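Local coordinates for protein ribokinase (Thermotoga maritima, PDB 1VM7) that probably phosphorylates D-ribose at O-5 with magnesium-ATP to give D-ribose 5-phosphate, working as a homodimer of the PfkB carbohydrate kinase family, at residues 176-181 with 199-204; 184-189 with 262-267; 33-36 with 40-43; 210-215 with 221-226. All coordinates share one frame; numbering follows the deposited sequence.

Contact 1: residues 176-181 with 199-204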
loop_
_atom_site.group_PDB
_atom_site.type_symbol
_atom_site.label_atom_id
_atom_site.label_comp_id
_atom_site.label_asym_id
_atom_site.label_seq_id
_atom_site.Cartn_x
_atom_site.Cartn_y
_atom_site.Cartn_z
ATOM N N ILE A 176 24.346 -6.147 10.121
ATOM C CA ILE A 176 25.424 -5.257 10.538
ATOM C C ILE A 176 26.714 -6.028 10.568
ATOM O O ILE A 176 26.754 -7.123 11.070
ATOM C CB ILE A 176 25.137 -4.652 11.925
ATOM C CG1 ILE A 176 23.837 -3.846 11.849
ATOM C CG2 ILE A 176 26.335 -3.792 12.393
ATOM C CD1 ILE A 176 23.370 -3.296 13.140
ATOM N N ASN A 177 27.775 -5.460 10.007
ATOM C CA ASN A 177 29.118 -6.064 10.054
ATOM C C ASN A 177 29.920 -5.415 11.179
ATOM O O ASN A 177 29.805 -4.203 11.435
ATOM C CB ASN A 177 29.854 -5.905 8.695
ATOM C CG ASN A 177 31.353 -6.331 8.734
ATOM O OD1 ASN A 177 32.246 -5.523 8.479
ATOM N ND2 ASN A 177 31.616 -7.597 9.041
ATOM N N GLU A 178 30.725 -6.242 11.839
ATOM C CA GLU A 178 31.540 -5.860 12.985
ATOM C C GLU A 178 32.442 -4.653 12.745
ATOM O O GLU A 178 32.849 -3.955 13.680
ATOM C CB GLU A 178 32.445 -7.047 13.361
ATOM C CG GLU A 178 33.187 -6.890 14.673
ATOM C CD GLU A 178 33.734 -8.206 15.165
ATOM O OE1 GLU A 178 34.483 -8.848 14.403
ATOM O OE2 GLU A 178 33.400 -8.621 16.294
ATOM N N GLU A 179 32.781 -4.419 11.484
ATOM C CA GLU A 179 33.780 -3.420 11.149
ATOM C C GLU A 179 33.353 -2.019 11.576
ATOM O O GLU A 179 34.207 -1.174 11.852
ATOM C CB GLU A 179 34.098 -3.450 9.646
ATOM C CG GLU A 179 35.296 -2.606 9.219
ATOM C CD GLU A 179 35.393 -2.411 7.694
ATOM O OE1 GLU A 179 34.762 -3.181 6.918
ATOM O OE2 GLU A 179 36.115 -1.477 7.272
ATOM N N ILE A 180 32.036 -1.773 11.632
ATOM C CA ILE A 180 31.527 -0.433 11.868
ATOM C C ILE A 180 31.835 0.085 13.270
ATOM O O ILE A 180 32.047 1.285 13.455
ATOM C CB ILE A 180 29.981 -0.336 11.581
ATOM C CG1 ILE A 180 29.547 1.117 11.442
ATOM C CG2 ILE A 180 29.151 -1.059 12.662
ATOM C CD1 ILE A 180 28.318 1.265 10.661
ATOM N N PHE A 181 31.902 -0.815 14.239
ATOM C CA PHE A 181 31.870 -0.441 15.658
ATOM C C PHE A 181 33.047 0.426 16.098
ATOM O O PHE A 181 32.871 1.357 16.871
ATOM C CB PHE A 181 31.752 -1.709 16.516
ATOM C CG PHE A 181 30.479 -2.474 16.275
ATOM C CD1 PHE A 181 29.252 -1.909 16.593
ATOM C CD2 PHE A 181 30.493 -3.737 15.706
ATOM C CE1 PHE A 181 28.066 -2.592 16.371
ATOM C CE2 PHE A 181 29.313 -4.424 15.488
ATOM C CZ PHE A 181 28.087 -3.833 15.820
ATOM N N LYS A 199 24.342 -11.437 21.036
ATOM C CA LYS A 199 24.272 -12.806 20.548
ATOM C C LYS A 199 25.119 -12.923 19.262
ATOM O O LYS A 199 26.021 -13.767 19.172
ATOM C CB LYS A 199 22.796 -13.198 20.351
ATOM C CG LYS A 199 22.525 -14.545 19.793
ATOM N N ASP A 200 24.882 -12.025 18.313
ATOM C CA ASP A 200 25.555 -12.108 17.021
ATOM C C ASP A 200 27.062 -11.929 17.136
ATOM O O ASP A 200 27.835 -12.725 16.587
ATOM C CB ASP A 200 25.005 -11.094 16.028
ATOM C CG ASP A 200 23.611 -11.447 15.570
ATOM O OD1 ASP A 200 23.201 -12.615 15.796
ATOM O OD2 ASP A 200 22.933 -10.564 14.995
ATOM N N PHE A 201 27.488 -10.897 17.854
ATOM C CA PHE A 201 28.912 -10.546 17.866
ATOM C C PHE A 201 29.744 -11.120 19.008
ATOM O O PHE A 201 30.955 -11.253 18.886
ATOM C CB PHE A 201 29.080 -9.034 17.797
ATOM C CG PHE A 201 28.695 -8.475 16.491
ATOM C CD1 PHE A 201 29.497 -8.681 15.384
ATOM C CD2 PHE A 201 27.508 -7.803 16.335
ATOM C CE1 PHE A 201 29.138 -8.190 14.149
ATOM C CE2 PHE A 201 27.138 -7.295 15.097
ATOM C CZ PHE A 201 27.958 -7.494 14.005
ATOM N N PHE A 202 29.106 -11.440 20.119
ATOM C CA PHE A 202 29.836 -11.944 21.260
ATOM C C PHE A 202 29.393 -13.373 21.641
ATOM O O PHE A 202 29.849 -13.903 22.636
ATOM C CB PHE A 202 29.701 -10.968 22.442
ATOM C CG PHE A 202 29.866 -9.493 22.071
ATOM C CD1 PHE A 202 31.010 -9.033 21.433
ATOM C CD2 PHE A 202 28.900 -8.562 22.433
ATOM C CE1 PHE A 202 31.170 -7.690 21.128
ATOM C CE2 PHE A 202 29.044 -7.221 22.132
ATOM C CZ PHE A 202 30.179 -6.779 21.465
ATOM N N GLY A 203 28.494 -13.969 20.854
ATOM C CA GLY A 203 28.071 -15.351 21.030
ATOM C C GLY A 203 27.127 -15.631 22.189
ATOM O O GLY A 203 26.796 -16.793 22.447
ATOM N N GLU A 204 26.709 -14.595 22.904
ATOM C CA GLU A 204 25.815 -14.752 24.043
ATOM C C GLU A 204 25.246 -13.401 24.381
ATOM O O GLU A 204 25.696 -12.382 23.852
ATOM C CB GLU A 204 26.517 -15.377 25.277
ATOM C CG GLU A 204 27.818 -14.710 25.727
ATOM C CD GLU A 204 28.332 -15.197 27.095
ATOM O OE1 GLU A 204 27.997 -16.314 27.569
ATOM O OE2 GLU A 204 29.111 -14.427 27.703
HETATM O O HOH W 1 34.009 -9.745 18.791
#

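Contact 2: residues 184-189 with 262-267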
loop_
_atom_site.group_PDB
_atom_site.type_symbol
_atom_site.label_atom_id
_atom_site.label_comp_id
_atom_site.label_asym_id
_atom_site.label_seq_id
_atom_site.Cartn_x
_atom_site.Cartn_y
_atom_site.Cartn_z
ATOM N N LEU A 184 32.635 4.167 15.688
ATOM C CA LEU A 184 31.505 4.805 16.356
ATOM C C LEU A 184 31.901 5.607 17.576
ATOM O O LEU A 184 32.683 5.151 18.401
ATOM C CB LEU A 184 30.521 3.751 16.843
ATOM C CG LEU A 184 29.922 2.817 15.802
ATOM C CD1 LEU A 184 28.776 2.103 16.443
ATOM C CD2 LEU A 184 29.504 3.568 14.506
ATOM N N ASP A 185 31.307 6.784 17.704
ATOM C CA ASP A 185 31.375 7.567 18.934
ATOM C C ASP A 185 30.199 7.207 19.851
ATOM O O ASP A 185 30.336 7.151 21.061
ATOM C CB ASP A 185 31.434 9.066 18.590
ATOM C CG ASP A 185 32.742 9.433 17.888
ATOM O OD1 ASP A 185 33.773 9.498 18.573
ATOM O OD2 ASP A 185 32.759 9.604 16.656
ATOM N N TYR A 186 29.047 6.942 19.251
ATOM C CA TYR A 186 27.858 6.502 19.981
ATOM C C TYR A 186 27.191 5.342 19.263
ATOM O O TYR A 186 26.950 5.396 18.040
ATOM C CB TYR A 186 26.838 7.650 20.160
ATOM C CG TYR A 186 27.328 8.736 21.071
ATOM C CD1 TYR A 186 28.061 9.800 20.574
ATOM C CD2 TYR A 186 27.097 8.681 22.438
ATOM C CE1 TYR A 186 28.533 10.784 21.396
ATOM C CE2 TYR A 186 27.589 9.661 23.278
ATOM C CZ TYR A 186 28.297 10.721 22.746
ATOM O OH TYR A 186 28.800 11.718 23.565
ATOM N N LEU A 187 26.914 4.283 20.026
ATOM C CA LEU A 187 26.057 3.195 19.573
ATOM C C LEU A 187 24.806 3.241 20.436
ATOM O O LEU A 187 24.898 3.267 21.658
ATOM C CB LEU A 187 26.766 1.845 19.744
ATOM C CG LEU A 187 26.032 0.607 19.214
ATOM C CD1 LEU A 187 26.060 0.596 17.720
ATOM C CD2 LEU A 187 26.627 -0.674 19.766
ATOM N N THR A 188 23.636 3.245 19.815
ATOM C CA THR A 188 22.392 3.541 20.555
ATOM C C THR A 188 21.350 2.437 20.378
ATOM O O THR A 188 20.300 2.669 19.820
ATOM C CB THR A 188 21.782 4.899 20.109
ATOM O OG1 THR A 188 21.322 4.809 18.752
ATOM C CG2 THR A 188 22.816 6.029 20.210
ATOM N N PRO A 189 21.647 1.216 20.829
ATOM C CA PRO A 189 20.673 0.153 20.650
ATOM C C PRO A 189 19.556 0.267 21.670
ATOM O O PRO A 189 19.786 0.769 22.749
ATOM C CB PRO A 189 21.497 -1.114 20.938
ATOM C CG PRO A 189 22.461 -0.642 21.973
ATOM C CD PRO A 189 22.835 0.747 21.566
ATOM N N GLY A 262 17.828 12.159 17.703
ATOM C CA GLY A 262 17.883 13.487 17.103
ATOM C C GLY A 262 18.060 14.579 18.127
ATOM O O GLY A 262 18.882 15.477 17.955
ATOM N N ALA A 263 17.290 14.490 19.207
ATOM C CA ALA A 263 17.391 15.426 20.327
ATOM C C ALA A 263 18.734 15.293 21.047
ATOM O O ALA A 263 19.369 16.290 21.372
ATOM C CB ALA A 263 16.264 15.191 21.275
ATOM N N PHE A 264 19.178 14.059 21.285
ATOM C CA PHE A 264 20.527 13.833 21.810
ATOM C C PHE A 264 21.580 14.580 20.988
ATOM O O PHE A 264 22.430 15.258 21.537
ATOM C CB PHE A 264 20.831 12.336 21.815
ATOM C CG PHE A 264 22.174 12.003 22.344
ATOM C CD1 PHE A 264 22.421 12.065 23.704
ATOM C CD2 PHE A 264 23.204 11.655 21.499
ATOM C CE1 PHE A 264 23.659 11.780 24.205
ATOM C CE2 PHE A 264 24.455 11.334 22.010
ATOM C CZ PHE A 264 24.676 11.421 23.348
ATOM N N ALA A 265 21.489 14.452 19.668
ATOM C CA ALA A 265 22.446 15.048 18.750
ATOM C C ALA A 265 22.379 16.586 18.755
ATOM O O ALA A 265 23.411 17.238 18.698
ATOM C CB ALA A 265 22.210 14.490 17.371
ATOM N N VAL A 266 21.161 17.136 18.808
ATOM C CA VAL A 266 20.928 18.586 18.969
ATOM C C VAL A 266 21.633 19.135 20.186
ATOM O O VAL A 266 22.258 20.185 20.114
ATOM C CB VAL A 266 19.392 18.921 19.075
ATOM C CG1 VAL A 266 19.143 20.355 19.587
ATOM C CG2 VAL A 266 18.712 18.744 17.724
ATOM N N ALA A 267 21.519 18.422 21.303
ATOM C CA ALA A 267 22.185 18.791 22.538
ATOM C C ALA A 267 23.718 18.833 22.394
ATOM O O ALA A 267 24.355 19.843 22.695
ATOM C CB ALA A 267 21.776 17.852 23.609
#

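Contact 3: residues 33-36 with 40-43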
loop_
_atom_site.group_PDB
_atom_site.type_symbol
_atom_site.label_atom_id
_atom_site.label_comp_id
_atom_site.label_asym_id
_atom_site.label_seq_id
_atom_site.Cartn_x
_atom_site.Cartn_y
_atom_site.Cartn_z
ATOM N N HIS A 33 -10.117 -7.790 10.472
ATOM C CA HIS A 33 -9.355 -8.960 10.853
ATOM C C HIS A 33 -8.222 -9.050 9.856
ATOM O O HIS A 33 -8.278 -8.419 8.774
ATOM C CB HIS A 33 -10.263 -10.214 10.821
ATOM C CG HIS A 33 -10.996 -10.385 9.523
ATOM N ND1 HIS A 33 -12.257 -9.873 9.305
ATOM C CD2 HIS A 33 -10.615 -10.960 8.359
ATOM C CE1 HIS A 33 -12.626 -10.134 8.062
ATOM N NE2 HIS A 33 -11.647 -10.800 7.467
ATOM N N PHE A 34 -7.178 -9.777 10.213
ATOM C CA PHE A 34 -6.097 -9.968 9.275
ATOM C C PHE A 34 -6.647 -10.688 8.051
ATOM O O PHE A 34 -7.287 -11.741 8.163
ATOM C CB PHE A 34 -4.935 -10.747 9.901
ATOM C CG PHE A 34 -4.068 -9.909 10.816
ATOM C CD1 PHE A 34 -3.373 -8.824 10.323
ATOM C CD2 PHE A 34 -3.953 -10.220 12.172
ATOM C CE1 PHE A 34 -2.584 -8.049 11.153
ATOM C CE2 PHE A 34 -3.159 -9.468 12.996
ATOM C CZ PHE A 34 -2.474 -8.370 12.484
ATOM N N THR A 35 -6.356 -10.141 6.881
ATOM C CA THR A 35 -6.792 -10.743 5.638
ATOM C C THR A 35 -6.173 -12.140 5.475
ATOM O O THR A 35 -4.965 -12.334 5.614
ATOM C CB THR A 35 -6.491 -9.858 4.422
ATOM O OG1 THR A 35 -6.837 -8.501 4.716
ATOM C CG2 THR A 35 -7.287 -10.325 3.168
ATOM N N LYS A 36 -7.030 -13.122 5.221
ATOM C CA LYS A 36 -6.605 -14.481 5.054
ATOM C C LYS A 36 -6.115 -14.722 3.608
ATOM O O LYS A 36 -6.510 -14.005 2.695
ATOM C CB LYS A 36 -7.797 -15.401 5.347
ATOM C CG LYS A 36 -8.397 -15.259 6.749
ATOM C CD LYS A 36 -9.586 -16.168 6.951
ATOM C CE LYS A 36 -10.808 -15.621 6.210
ATOM N NZ LYS A 36 -11.226 -14.197 6.590
ATOM N N THR A 40 -10.412 -11.340 -0.159
ATOM C CA THR A 40 -10.441 -9.935 -0.523
ATOM C C THR A 40 -11.176 -9.224 0.609
ATOM O O THR A 40 -12.307 -9.568 0.934
ATOM C CB THR A 40 -11.180 -9.686 -1.876
ATOM O OG1 THR A 40 -10.476 -10.335 -2.940
ATOM C CG2 THR A 40 -11.283 -8.172 -2.220
ATOM N N GLN A 41 -10.544 -8.246 1.226
ATOM C CA GLN A 41 -11.161 -7.533 2.344
ATOM C C GLN A 41 -11.078 -6.041 2.099
ATOM O O GLN A 41 -10.045 -5.546 1.672
ATOM C CB GLN A 41 -10.433 -7.864 3.655
ATOM C CG GLN A 41 -11.131 -7.249 4.889
ATOM C CD GLN A 41 -10.496 -7.594 6.217
ATOM O OE1 GLN A 41 -11.121 -7.406 7.271
ATOM N NE2 GLN A 41 -9.258 -8.071 6.188
ATOM N N LYS A 42 -12.146 -5.317 2.414
ATOM C CA LYS A 42 -12.160 -3.857 2.320
ATOM C C LYS A 42 -11.389 -3.241 3.476
ATOM O O LYS A 42 -11.614 -3.636 4.630
ATOM C CB LYS A 42 -13.595 -3.313 2.438
ATOM C CG LYS A 42 -14.446 -3.272 1.177
ATOM C CD LYS A 42 -15.734 -2.423 1.411
ATOM N N ALA A 43 -10.527 -2.255 3.199
ATOM C CA ALA A 43 -9.906 -1.472 4.284
ATOM C C ALA A 43 -10.955 -0.559 4.899
ATOM O O ALA A 43 -11.717 0.116 4.194
ATOM C CB ALA A 43 -8.718 -0.630 3.785
#

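Contact 4: residues 210-215 with 221-226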
loop_
_atom_site.group_PDB
_atom_site.type_symbol
_atom_site.label_atom_id
_atom_site.label_comp_id
_atom_site.label_asym_id
_atom_site.label_seq_id
_atom_site.Cartn_x
_atom_site.Cartn_y
_atom_site.Cartn_z
ATOM N N LYS A 210 26.956 -5.659 30.307
ATOM C CA LYS A 210 28.086 -6.462 29.832
ATOM C C LYS A 210 28.267 -6.371 28.334
ATOM O O LYS A 210 29.395 -6.400 27.861
ATOM C CB LYS A 210 27.936 -7.929 30.245
ATOM C CG LYS A 210 29.161 -8.788 30.008
ATOM C CD LYS A 210 30.165 -8.687 31.175
ATOM C CE LYS A 210 31.116 -7.503 30.968
ATOM N NZ LYS A 210 32.122 -7.593 32.039
ATOM N N ALA A 211 27.155 -6.291 27.600
ATOM C CA ALA A 211 27.186 -6.172 26.145
ATOM C C ALA A 211 27.751 -4.803 25.742
ATOM O O ALA A 211 28.601 -4.688 24.834
ATOM C CB ALA A 211 25.787 -6.319 25.565
ATOM N N ALA A 212 27.239 -3.760 26.404
ATOM C CA ALA A 212 27.680 -2.413 26.148
ATOM C C ALA A 212 29.183 -2.331 26.351
ATOM O O ALA A 212 29.876 -1.698 25.537
ATOM C CB ALA A 212 26.971 -1.441 27.035
ATOM N N GLU A 213 29.673 -2.982 27.411
ATOM C CA GLU A 213 31.097 -3.029 27.696
ATOM C C GLU A 213 31.881 -3.677 26.582
ATOM O O GLU A 213 32.959 -3.217 26.242
ATOM C CB GLU A 213 31.374 -3.785 28.974
ATOM C CG GLU A 213 31.320 -2.941 30.229
ATOM C CD GLU A 213 32.093 -3.599 31.376
ATOM O OE1 GLU A 213 32.430 -4.804 31.267
ATOM O OE2 GLU A 213 32.396 -2.906 32.375
ATOM N N LYS A 214 31.359 -4.762 26.027
ATOM C CA LYS A 214 32.071 -5.440 24.951
ATOM C C LYS A 214 32.146 -4.588 23.727
ATOM O O LYS A 214 33.131 -4.633 23.015
ATOM C CB LYS A 214 31.452 -6.776 24.620
ATOM C CG LYS A 214 31.668 -7.709 25.723
ATOM C CD LYS A 214 31.125 -9.087 25.518
ATOM C CE LYS A 214 31.544 -9.920 26.682
ATOM N NZ LYS A 214 33.045 -9.823 26.919
ATOM N N PHE A 215 31.109 -3.804 23.465
ATOM C CA PHE A 215 31.175 -2.902 22.335
ATOM C C PHE A 215 32.276 -1.854 22.512
ATOM O O PHE A 215 32.994 -1.533 21.565
ATOM C CB PHE A 215 29.822 -2.267 22.059
ATOM C CG PHE A 215 28.926 -3.160 21.282
ATOM C CD1 PHE A 215 29.286 -3.544 19.986
ATOM C CD2 PHE A 215 27.759 -3.654 21.834
ATOM C CE1 PHE A 215 28.488 -4.389 19.243
ATOM C CE2 PHE A 215 26.943 -4.512 21.094
ATOM C CZ PHE A 215 27.310 -4.878 19.790
ATOM N N LYS A 221 32.998 4.273 21.368
ATOM C CA LYS A 221 33.394 5.185 22.440
ATOM C C LYS A 221 32.335 5.285 23.540
ATOM O O LYS A 221 32.668 5.350 24.714
ATOM C CB LYS A 221 33.692 6.584 21.857
ATOM C CG LYS A 221 34.805 6.599 20.774
ATOM C CD LYS A 221 36.205 6.313 21.375
ATOM C CE LYS A 221 37.281 6.119 20.296
ATOM N NZ LYS A 221 37.339 4.698 19.781
ATOM N N ASN A 222 31.067 5.327 23.153
ATOM C CA ASN A 222 29.949 5.392 24.099
ATOM C C ASN A 222 28.839 4.457 23.645
ATOM O O ASN A 222 28.467 4.464 22.456
ATOM C CB ASN A 222 29.334 6.794 24.150
ATOM C CG ASN A 222 30.274 7.847 24.687
ATOM O OD1 ASN A 222 30.299 8.109 25.891
ATOM N ND2 ASN A 222 31.058 8.462 23.796
ATOM N N VAL A 223 28.305 3.656 24.560
ATOM C CA VAL A 223 27.042 2.960 24.277
ATOM C C VAL A 223 25.896 3.605 25.050
ATOM O O VAL A 223 25.967 3.775 26.255
ATOM C CB VAL A 223 27.084 1.449 24.635
ATOM C CG1 VAL A 223 25.777 0.769 24.147
ATOM C CG2 VAL A 223 28.307 0.784 24.020
ATOM N N ILE A 224 24.829 3.946 24.342
ATOM C CA ILE A 224 23.612 4.434 24.983
ATOM C C ILE A 224 22.545 3.392 24.749
ATOM O O ILE A 224 22.098 3.194 23.626
ATOM C CB ILE A 224 23.141 5.773 24.400
ATOM C CG1 ILE A 224 24.219 6.843 24.584
ATOM C CG2 ILE A 224 21.842 6.227 25.069
ATOM C CD1 ILE A 224 23.903 8.122 23.836
ATOM N N VAL A 225 22.133 2.717 25.807
ATOM C CA VAL A 225 21.095 1.713 25.656
ATOM C C VAL A 225 19.748 2.320 26.025
ATOM O O VAL A 225 19.534 2.693 27.158
ATOM C CB VAL A 225 21.354 0.458 26.497
ATOM C CG1 VAL A 225 20.401 -0.660 26.078
ATOM C CG2 VAL A 225 22.827 -0.002 26.354
ATOM N N LYS A 226 18.841 2.403 25.055
ATOM C CA LYS A 226 17.508 2.938 25.301
ATOM C C LYS A 226 16.656 1.856 25.925
ATOM O O LYS A 226 16.392 0.848 25.282
ATOM C CB LYS A 226 16.872 3.406 24.003
ATOM C CG LYS A 226 17.780 4.308 23.142
ATOM C CD LYS A 226 17.065 4.748 21.859
ATOM C CE LYS A 226 17.925 4.533 20.589
ATOM N NZ LYS A 226 17.154 4.839 19.344
#

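Contact 1: residues 176-181 with 199-204
Glu178 and Phe201 bring the two backbones to 7.3 Å at their CA atoms, where the end of helix 191-202 faces the loop between strands 165-168 and 186-187. Both belong to the alpha/beta domain of this PfkB-family kinase, and the helix closes directly after the contact, with Gly203 leaving helical geometry at positive phi. No hydrogen bond joins the segments directly, and the ring of Phe201 carries most of the contact.

With CG anti to its carbonyl carbon (chi1 -69°), Phe201 reaches into the loop and receives the edge of Phe181 on one face. This T-shaped stack has centroids 5.0 Å apart and planes at 82°; its closest pair is CE2 of Phe181 and CE2 of Phe201, 3.6 Å apart, toward the rim of the Phe201 ring. Phe181 also meets the ring of Phe215, so the pair borders a larger aromatic cluster. The far end of Phe201 meets backbone: its CZ lies 3.2 Å from the carbonyl O of Ile176, which sits at the ring edge near the plane. Glu178 runs past the ring in the opposite direction, its CB 3.6 Å from Phe201 CE1, and its extended chain carries the carboxylate back toward the helix. There a water donates to Glu178 OE2 at 2.8 Å and, weakly, to the carbonyl O of Phe201 at 3.4 Å.

Contact 2: residues 184-189 with 262-267
Tyr186 and Phe264 make this contact as an aromatic pair, strand 186-187 supplying one ring and helix 256-269 the other. The stack is edge-to-face: Phe264 turns its edge onto the face of Tyr186, with centroids 4.9 Å apart and planes at 73°. CE2 of Phe264 stands above the middle of the tyrosine ring, while Phe264 CZ comes to 3.4 Å from Tyr186 CE2. The phenylalanine gets there because its CG is anti to the backbone N (chi1 -179°), which sends the ring from the helix toward the sheet.

Apolar packing closes round the pair. Ile224 of the neighbouring strand touches both rings, and Pro274 and Ala277 of helix 274-288 touch Tyr186 and Phe264 respectively.

Hydrogen bonding is left to the surroundings, since none spans the two segments. Backbone bonds hold Tyr186 to Val166 and Phe168, and Leu187 to Asn222. The arrangement is that of an inner parallel strand packed against a covering helix in the ribokinase alpha/beta fold, a helix whose start bears Gly257 and Asp258, two of the residues predicted to bind ATP, Asp258 being also the probable proton acceptor.

Contact 3: residues 33-36 with 40-43
Gln41 NE2 is gripped by two oxygens of the facing loop, the carbonyl O of His33 at 2.8 Å and Thr35 OG1 at 2.9 Å. Both acceptors lie in the amide plane of Gln41; the bond to His33 is nearly straight, with 165° at the hydrogen, and the one to Thr35 is more bent. At the other end of the amide, OE1 accepts a long, weak bond from the backbone N of His33 at 3.4 Å and another weak one from Asp32 N. The side chain reaches this place fully extended, with CG anti to its own backbone N (chi1 -174°).

The imidazole of His33 lies over the same amide, the two planes only 21° apart. OE1 of Gln41 sits above the centre of the ring, 3.2 Å from His33 CE1, and is not hydrogen-bonded to either ring nitrogen. The ring has its own polar anchor in the bond from NE2 to Glu39 OE2. Thr35 OG1 bonds in addition to Glu109 OE2, and its methyl CG2 packs on Gln41 CB at 4.0 Å.

These residues close the turn between strands 24-30 and 40-51 of the four-stranded lid sheet. Thr40, Gln41 and Lys42 also pair in a parallel ladder with a strand of the second subunit, so the sheet continues across the dimer interface, and Ile119 of that subunit packs on Thr35. The two good bonds from NE2, helped by the two weak ones to OE1, probably set which way round the amide lies, and they tie the loop to the interface strand.

Contact 4: residues 210-215 with 221-226
Ala212 and Val223 come within 5.7 Å at their CA atoms, where helix 210-215 runs roughly antiparallel to strand 222-226, the axes 8.1 Å apart with 152° between their directions. This is the return of a beta-alpha-beta crossover: the chain leaves the parallel strand 186-187, passes through helices 191-202 and 208-217, and re-enters the sheet as the adjacent strand.

The small side chain of Ala212 permits the close approach. Its CB meets Val223 CB at 3.8 Å and has Val225 CG2 on its fringe at 4.4 Å. Val223 straddles the helix residue: one methyl, CG1, anti to the backbone N (chi1 -173°), lies against Ala212 CB, while the other, CG2, approaches the carbonyl O of Ala212 at 3.3 Å and Phe215 CB at 3.9 Å. Beyond that CB the phenylalanine ring leads away from the strand to meet Phe202 edge-to-face.

Successive strand residues serve different layers. Val223 and Val225 point toward the helix, whereas Ile224 points away, to the other face of the sheet. Lys226, predicted to bind ATP, forms a salt bridge through NZ with Asp169 and also bonds to Asn261 OD1. Between helix and strand themselves there is no hydrogen bond or charge pair, so the contact rests on buried apolar packing, and its closeness depends on shape fit rather than directed bonds.

Contacts 1, 2 and 4 cluster in the alpha/beta domain, their centres 12 to 19 Å apart, while contact 3 lies about 40 Å or more from each of them, in the lid sheet at the dimer interface. Contact 3 comes first along the chain; contacts 1 and 2 then alternate their segments, and contact 4 is nested within the loop that contact 2 closes. Strands 186-187 and 222-226 are neighbours in the large sheet, joining contacts 2 and 4 directly. Helices 191-202 and 208-217 follow each other in the chain, and contact 1 meets contact 4 through aromatic packing. The three thus join through side chains and strand pairing, from the surface at contact 1 to the buried contacts 2 and 4, separate from the dimerising lid.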